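Local coordinates for heterokaryon incompatibility protein s (Podospora anserina, PDB 2WVQ) that controls heterokaryon incompatibility, forming a prion and triggering a lethal reaction with het-S of incompatible cells, and is represented here by its globular domain, which prion formation does not require, at residues A[114-119]-A[151-156]; A[123-128]-A[198-203]; A[206-209]-A[214-217]. The protein carries 2 engineered substitutions. One frame throughout, in Å; residues are numbered along the deposited sequence.

Contact 1 of 3, residues A[114-119]-A[151-156]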
loop_
_atom_site.group_PDB
_atom_site.type_symbol
_atom_site.label_atom_id
_atom_site.label_comp_id
_atom_site.label_asym_id
_atom_site.label_seq_id
_atom_site.Cartn_x
_atom_site.Cartn_y
_atom_site.Cartn_z
ATOM N N LEU A 114 -12.598 10.646 17.380
ATOM C CA LEU A 114 -13.241 10.669 16.067
ATOM C C LEU A 114 -13.455 12.069 15.453
ATOM O O LEU A 114 -13.876 12.186 14.296
ATOM C CB LEU A 114 -14.546 9.860 16.106
ATOM C CG LEU A 114 -14.369 8.355 16.367
ATOM C CD1 LEU A 114 -15.694 7.628 16.303
ATOM C CD2 LEU A 114 -13.384 7.739 15.402
ATOM N N VAL A 115 -13.109 13.107 16.210
ATOM C CA VAL A 115 -13.226 14.507 15.788
ATOM C C VAL A 115 -12.178 14.820 14.719
ATOM O O VAL A 115 -11.003 14.461 14.871
ATOM C CB VAL A 115 -13.011 15.454 17.015
ATOM C CG1 VAL A 115 -12.877 16.922 16.602
ATOM C CG2 VAL A 115 -14.150 15.297 18.013
ATOM N N VAL A 116 -12.596 15.494 13.647
ATOM C CA VAL A 116 -11.675 15.816 12.553
ATOM C C VAL A 116 -11.428 17.324 12.402
ATOM O O VAL A 116 -12.300 18.135 12.703
ATOM C CB VAL A 116 -12.115 15.187 11.173
ATOM C CG1 VAL A 116 -12.235 13.671 11.267
ATOM C CG2 VAL A 116 -13.419 15.768 10.685
ATOM N N PHE A 117 -10.238 17.677 11.926
ATOM C CA PHE A 117 -9.927 19.044 11.540
ATOM C C PHE A 117 -10.793 19.554 10.366
ATOM O O PHE A 117 -11.271 18.766 9.544
ATOM C CB PHE A 117 -8.446 19.166 11.201
ATOM C CG PHE A 117 -7.541 19.180 12.410
ATOM C CD1 PHE A 117 -6.790 18.053 12.741
ATOM C CD2 PHE A 117 -7.449 20.322 13.223
ATOM C CE1 PHE A 117 -5.950 18.051 13.857
ATOM C CE2 PHE A 117 -6.616 20.337 14.356
ATOM C CZ PHE A 117 -5.863 19.200 14.674
ATOM N N GLU A 118 -10.995 20.869 10.316
ATOM C CA GLU A 118 -11.669 21.518 9.184
ATOM C C GLU A 118 -10.835 22.719 8.824
ATOM O O GLU A 118 -10.073 23.184 9.658
ATOM C CB GLU A 118 -13.124 21.894 9.514
ATOM C CG GLU A 118 -13.369 22.247 10.978
ATOM C CD GLU A 118 -14.730 21.763 11.505
ATOM O OE1 GLU A 118 -15.783 22.120 10.914
ATOM O OE2 GLU A 118 -14.735 21.034 12.529
ATOM N N ASP A 119 -10.944 23.215 7.588
ATOM C CA ASP A 119 -9.999 24.262 7.138
ATOM C C ASP A 119 -10.046 25.598 7.905
ATOM O O ASP A 119 -9.113 26.391 7.827
ATOM C CB ASP A 119 -9.916 24.396 5.593
ATOM C CG ASP A 119 -11.084 25.166 4.976
ATOM O OD1 ASP A 119 -11.120 25.218 3.721
ATOM O OD2 ASP A 119 -11.937 25.725 5.702
ATOM N N ALA A 151 -17.298 10.106 3.256
ATOM C CA ALA A 151 -16.114 10.829 3.748
ATOM C C ALA A 151 -15.439 9.990 4.824
ATOM O O ALA A 151 -16.111 9.305 5.590
ATOM C CB ALA A 151 -16.489 12.208 4.292
ATOM N N TRP A 152 -14.112 10.012 4.856
ATOM C CA TRP A 152 -13.378 9.156 5.761
ATOM C C TRP A 152 -12.089 9.852 6.213
ATOM O O TRP A 152 -11.540 10.687 5.510
ATOM C CB TRP A 152 -13.128 7.787 5.102
ATOM C CG TRP A 152 -12.274 7.917 3.884
ATOM C CD1 TRP A 152 -12.683 8.249 2.628
ATOM C CD2 TRP A 152 -10.859 7.757 3.822
ATOM N NE1 TRP A 152 -11.598 8.303 1.782
ATOM C CE2 TRP A 152 -10.470 7.986 2.487
ATOM C CE3 TRP A 152 -9.880 7.417 4.762
ATOM C CZ2 TRP A 152 -9.150 7.915 2.077
ATOM C CZ3 TRP A 152 -8.583 7.352 4.356
ATOM C CH2 TRP A 152 -8.220 7.599 3.028
ATOM N N ALA A 153 -11.613 9.523 7.402
ATOM C CA ALA A 153 -10.471 10.226 7.976
ATOM C C ALA A 153 -9.198 9.408 7.976
ATOM O O ALA A 153 -9.225 8.199 8.158
ATOM C CB ALA A 153 -10.799 10.690 9.419
ATOM N N LEU A 154 -8.084 10.087 7.796
ATOM C CA LEU A 154 -6.768 9.555 8.123
ATOM C C LEU A 154 -6.462 9.878 9.590
ATOM O O LEU A 154 -6.361 11.048 9.960
ATOM C CB LEU A 154 -5.697 10.196 7.253
ATOM C CG LEU A 154 -5.795 9.915 5.750
ATOM C CD1 LEU A 154 -4.820 10.762 4.949
ATOM C CD2 LEU A 154 -5.527 8.443 5.531
ATOM N N TYR A 155 -6.288 8.842 10.407
ATOM C CA TYR A 155 -6.182 9.021 11.864
ATOM C C TYR A 155 -4.735 8.963 12.387
ATOM O O TYR A 155 -4.475 9.244 13.577
ATOM C CB TYR A 155 -7.080 7.986 12.599
ATOM C CG TYR A 155 -8.566 8.134 12.391
ATOM C CD1 TYR A 155 -9.280 7.207 11.620
ATOM C CD2 TYR A 155 -9.278 9.169 12.999
ATOM C CE1 TYR A 155 -10.671 7.322 11.454
ATOM C CE2 TYR A 155 -10.653 9.292 12.830
ATOM C CZ TYR A 155 -11.332 8.368 12.037
ATOM O OH TYR A 155 -12.696 8.478 11.864
ATOM N N ASP A 156 -3.786 8.611 11.523
ATOM C CA ASP A 156 -2.372 8.633 11.929
ATOM C C ASP A 156 -1.506 9.262 10.844
ATOM O O ASP A 156 -1.876 9.228 9.684
ATOM C CB ASP A 156 -1.874 7.224 12.245
ATOM C CG ASP A 156 -2.008 6.303 11.069
ATOM O OD1 ASP A 156 -3.149 5.870 10.779
ATOM O OD2 ASP A 156 -0.973 6.046 10.417
HETATM O O HOH W 1 -14.220 10.519 12.323
#
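With CG of L114 placed beside its own backbone N and anti to the carbonyl carbon (chi1 -65°), and Y155 in much the same first rotamer (chi1 -66°), the methyl CD2 of the leucine meets the phenol end of the tyrosine. CD2 lies 3.7 Å from Y155 OH and 4.0 Å from Y155 CZ, approaching the ring obliquely. A bridging water adds a polar link: it donates to L114 O at 2.6 Å and lies in the ring plane, at the edge, 2.6 Å from Y155 OH. Tyrosine suits this place because one side chain offers both ring carbons for the leucine methyl and a hydroxyl that reaches the backbone of 114-119 through water. One face of the ring carries A153 CB, 3.5 Å above the plane and toward the rim. That same methyl group meets V116 CG1 at 3.8 Å, so a small residue serves two neighbours at once. The CA atoms of V116 and A153 are 7.3 Å apart, and no hydrogen bond crosses directly between the segments. The loop between helices 79-108 and 124-140 runs beside strand 152-154, which pairs in parallel with strand 32-34. From that partner strand Q33 touches both V116 and A153 and L34 bonds to the backbone of F117, while helix 79-108 contributes Y105, stacked on Y155, and S102, bonded to A153 O.

Contact 2 of 3, residues A[123-128]-A[198-203]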
loop_
_atom_site.group_PDB
_atom_site.type_symbol
_atom_site.label_atom_id
_atom_site.label_comp_id
_atom_site.label_asym_id
_atom_site.label_seq_id
_atom_site.Cartn_x
_atom_site.Cartn_y
_atom_site.Cartn_z
ATOM N N LYS A 123 -4.490 28.542 9.706
ATOM C CA LYS A 123 -4.266 29.979 9.626
ATOM C C LYS A 123 -4.809 30.506 8.277
ATOM O O LYS A 123 -4.923 29.730 7.313
ATOM C CB LYS A 123 -2.775 30.285 9.818
ATOM C CG LYS A 123 -2.196 29.675 11.109
ATOM C CD LYS A 123 -0.908 30.331 11.525
ATOM C CE LYS A 123 -0.705 30.218 13.039
ATOM N NZ LYS A 123 0.365 31.136 13.537
ATOM N N PRO A 124 -5.187 31.808 8.212
ATOM C CA PRO A 124 -5.733 32.362 6.968
ATOM C C PRO A 124 -4.850 32.167 5.727
ATOM O O PRO A 124 -5.369 32.004 4.608
ATOM C CB PRO A 124 -5.889 33.855 7.291
ATOM C CG PRO A 124 -6.060 33.906 8.784
ATOM C CD PRO A 124 -5.155 32.820 9.294
ATOM N N ILE A 125 -3.537 32.188 5.926
ATOM C CA ILE A 125 -2.581 31.992 4.848
ATOM C C ILE A 125 -2.667 30.570 4.256
ATOM O O ILE A 125 -2.693 30.391 3.037
ATOM C CB ILE A 125 -1.145 32.302 5.338
ATOM C CG1 ILE A 125 -0.188 32.484 4.158
ATOM C CG2 ILE A 125 -0.659 31.254 6.371
ATOM C CD1 ILE A 125 1.231 32.783 4.592
ATOM N N GLY A 126 -2.712 29.570 5.130
ATOM C CA GLY A 126 -2.845 28.181 4.718
ATOM C C GLY A 126 -4.220 27.887 4.192
ATOM O O GLY A 126 -4.366 27.128 3.223
ATOM N N ARG A 127 -5.242 28.477 4.801
ATOM C CA ARG A 127 -6.562 28.257 4.269
ATOM C C ARG A 127 -6.691 28.806 2.803
ATOM O O ARG A 127 -7.292 28.146 1.971
ATOM C CB ARG A 127 -7.639 28.751 5.223
ATOM C CG ARG A 127 -9.067 28.681 4.669
ATOM C CD ARG A 127 -10.082 29.489 5.486
ATOM N NE ARG A 127 -9.915 29.283 6.917
ATOM C CZ ARG A 127 -9.484 30.200 7.772
ATOM N NH1 ARG A 127 -9.191 31.425 7.370
ATOM N NH2 ARG A 127 -9.355 29.886 9.048
ATOM N N ALA A 128 -6.095 29.963 2.499
ATOM C CA ALA A 128 -6.102 30.522 1.130
ATOM C C ALA A 128 -5.363 29.622 0.115
ATOM O O ALA A 128 -5.821 29.451 -1.024
ATOM C CB ALA A 128 -5.545 31.925 1.110
ATOM N N GLU A 198 5.586 36.494 -1.102
ATOM C CA GLU A 198 6.699 35.622 -0.730
ATOM C C GLU A 198 6.299 34.588 0.333
ATOM O O GLU A 198 6.724 33.348 0.204
ATOM C CB GLU A 198 7.874 36.461 -0.232
ATOM C CG GLU A 198 9.229 35.775 -0.328
ATOM C CD GLU A 198 9.542 34.918 0.897
ATOM O OE1 GLU A 198 9.797 35.499 1.979
ATOM O OE2 GLU A 198 9.528 33.654 0.777
ATOM N N ALA A 199 5.512 35.027 1.375
ATOM C CA ALA A 199 5.023 34.103 2.429
ATOM C C ALA A 199 4.465 32.857 1.817
ATOM O O ALA A 199 5.028 31.757 1.997
ATOM C CB ALA A 199 3.978 34.787 3.304
ATOM N N SER A 200 3.367 33.012 1.069
ATOM C CA SER A 200 2.670 31.866 0.488
ATOM C C SER A 200 3.536 31.034 -0.464
ATOM O O SER A 200 3.384 29.791 -0.521
ATOM C CB SER A 200 1.375 32.321 -0.212
ATOM O OG SER A 200 0.439 32.830 0.732
ATOM N N LEU A 201 4.443 31.690 -1.198
ATOM C CA LEU A 201 5.318 30.999 -2.162
ATOM C C LEU A 201 6.378 30.109 -1.491
ATOM O O LEU A 201 6.676 29.006 -1.976
ATOM C CB LEU A 201 5.969 31.985 -3.126
ATOM C CG LEU A 201 5.096 32.739 -4.135
ATOM C CD1 LEU A 201 5.795 34.011 -4.638
ATOM C CD2 LEU A 201 4.710 31.866 -5.321
ATOM N N THR A 202 6.927 30.584 -0.375
ATOM C CA THR A 202 7.861 29.801 0.453
ATOM C C THR A 202 7.185 28.551 0.995
ATOM O O THR A 202 7.796 27.485 1.047
ATOM C CB THR A 202 8.359 30.614 1.654
ATOM O OG1 THR A 202 8.767 31.901 1.198
ATOM C CG2 THR A 202 9.541 29.911 2.344
ATOM N N ILE A 203 5.926 28.701 1.399
ATOM C CA ILE A 203 5.098 27.587 1.885
ATOM C C ILE A 203 4.901 26.491 0.821
ATOM O O ILE A 203 5.021 25.287 1.114
ATOM C CB ILE A 203 3.722 28.096 2.452
ATOM C CG1 ILE A 203 3.939 28.794 3.804
ATOM C CG2 ILE A 203 2.681 26.918 2.571
ATOM C CD1 ILE A 203 2.684 29.406 4.400
HETATM O O HOH W 2 -2.230 32.201 0.979
#
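I125 reaches across from helix 124-140 and lays its CG1-CD1 arm over one flank of helix 198-207. Its terminal CD1 sits 3.6 Å from A199 CB and 3.7 Å from I203 CD1, residues one helical turn apart, so the methyl group touches both turns. The arm is fully extended, with CG1 anti to the backbone N (chi1 -164°) and chi2 also anti, which carries CD1 the full length of the side chain toward the other helix. A long, branched isoleucine suits the site, since the axes of 124-128 and 198-203 come no closer than 10.5 Å; opposite it, the short A199 lets CD1 come near the helix surface. Lower on the same arm, CG1 lies against S200 OG at 3.5 Å, a van der Waals contact between a methylene and a hydroxyl oxygen. The serine hydroxyl has polar partners of its own: it bonds to D197 OD1 and receives a hydrogen bond of 2.8 Å from a water that also donates to I125 O at 2.8 Å. These two segments cross at -64°, a steep angle that keeps the overlap local. L129, a turn further along helix 124-140, also touches S200 and I203, while on helix 198-207 L201 packs against K222 and I223 of helix 213-224.

Contact 3 of 3, residues A[206-209]-A[214-217]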
loop_
_atom_site.group_PDB
_atom_site.type_symbol
_atom_site.label_atom_id
_atom_site.label_comp_id
_atom_site.label_asym_id
_atom_site.label_seq_id
_atom_site.Cartn_x
_atom_site.Cartn_y
_atom_site.Cartn_z
ATOM N N ASP A 206 8.349 24.829 0.124
ATOM C CA ASP A 206 8.632 23.877 1.198
ATOM C C ASP A 206 7.735 22.636 1.164
ATOM O O ASP A 206 8.249 21.521 1.202
ATOM C CB ASP A 206 8.518 24.546 2.570
ATOM C CG ASP A 206 9.658 25.516 2.858
ATOM O OD1 ASP A 206 10.722 25.454 2.197
ATOM O OD2 ASP A 206 9.481 26.354 3.767
ATOM N N ALA A 207 6.415 22.832 1.111
ATOM C CA ALA A 207 5.449 21.706 1.146
ATOM C C ALA A 207 5.522 20.798 -0.078
ATOM O O ALA A 207 5.303 19.602 0.051
ATOM C CB ALA A 207 4.009 22.208 1.366
ATOM N N ALA A 208 5.857 21.365 -1.251
ATOM C CA ALA A 208 6.039 20.569 -2.465
ATOM C C ALA A 208 7.295 19.696 -2.408
ATOM O O ALA A 208 7.445 18.772 -3.202
ATOM C CB ALA A 208 6.016 21.433 -3.731
ATOM N N GLY A 209 8.171 19.970 -1.445
ATOM C CA GLY A 209 9.383 19.192 -1.248
ATOM C C GLY A 209 9.086 17.711 -1.133
ATOM O O GLY A 209 8.255 17.292 -0.317
ATOM N N ALA A 214 8.237 20.226 -9.782
ATOM C CA ALA A 214 7.777 21.266 -10.709
ATOM C C ALA A 214 7.193 22.494 -9.974
ATOM O O ALA A 214 7.578 23.640 -10.266
ATOM C CB ALA A 214 6.800 20.689 -11.732
ATOM N N MET A 215 6.324 22.244 -8.992
ATOM C CA MET A 215 5.766 23.304 -8.120
ATOM C C MET A 215 6.817 23.920 -7.222
ATOM O O MET A 215 6.858 25.132 -7.017
ATOM C CB MET A 215 4.613 22.761 -7.267
ATOM C CG MET A 215 3.960 23.807 -6.350
ATOM S SD MET A 215 2.545 23.269 -5.365
ATOM C CE MET A 215 1.453 22.429 -6.520
ATOM N N SER A 216 7.677 23.080 -6.676
ATOM C CA SER A 216 8.766 23.561 -5.849
ATOM C C SER A 216 9.666 24.532 -6.621
ATOM O O SER A 216 9.995 25.630 -6.132
ATOM C CB SER A 216 9.548 22.378 -5.287
ATOM O OG SER A 216 10.388 22.812 -4.241
ATOM N N ASP A 217 10.030 24.145 -7.842
ATOM C CA ASP A 217 10.906 24.972 -8.700
ATOM C C ASP A 217 10.244 26.257 -9.187
ATOM O O ASP A 217 10.900 27.298 -9.289
ATOM C CB ASP A 217 11.409 24.169 -9.901
ATOM C CG ASP A 217 12.306 23.005 -9.499
ATOM O OD1 ASP A 217 12.730 22.935 -8.325
ATOM O OD2 ASP A 217 12.577 22.145 -10.365
#
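A208 points its methyl group at the side of helix 213-224, where M215 CB lies 4.0 Å from A208 CB; the methionine's own CB leaves its backbone at a slant to that line. S216 CB lies beside the same methyl group, 4.0 Å from A208 CB, with its bond running across rather than at it. A208 CB thus faces the backbone between two successive residues, and S216 N is 3.8 Å from it. Alanine fits here because its single methyl group can lie close to the helix backbone, with the CA atoms of A208 and S216 only 5.3 Å apart. The methionine touches with the base of its side chain. M215 CG stands anti to the backbone N (chi1 -179°) and lies 4.1 Å from A208 CB; the side chain also packs on I51 and R58 of helix 42-62 and on E191 of helix 181-191. In S216, OG leaves the van der Waals contact to its CB and bonds to K205 O, tying helix 213-224 to helix 198-207 across the short connection between them. No hydrogen bond joins 206-209 to 214-217 themselves: the buried fit is purely van der Waals, an alanine methyl against the CB atoms and backbone of M215 and S216, while S216 OG and G209 O take partners outside the two segments, K205 O and R48 NH1.

Contact 3 is the buried member of the set, whereas contacts 1 and 2 are each only partly buried. Contacts 2 and 3 share helix 198-207, its earlier part meeting helix 124-140 and the residues that follow on from it, around A208, meeting helix 213-224; their centres are about 13 Å apart. Contact 1 lies about 22 Å from contact 2, centre to centre, yet D119 O and R127 NE form a probable hydrogen bond between them. All three rest on apolar carbons without a direct hydrogen bond across the segments. Both partly buried contacts add a water bridge from a backbone oxygen to a side-chain hydroxyl, while contact 3 relies on an alanine methyl set against helix backbone.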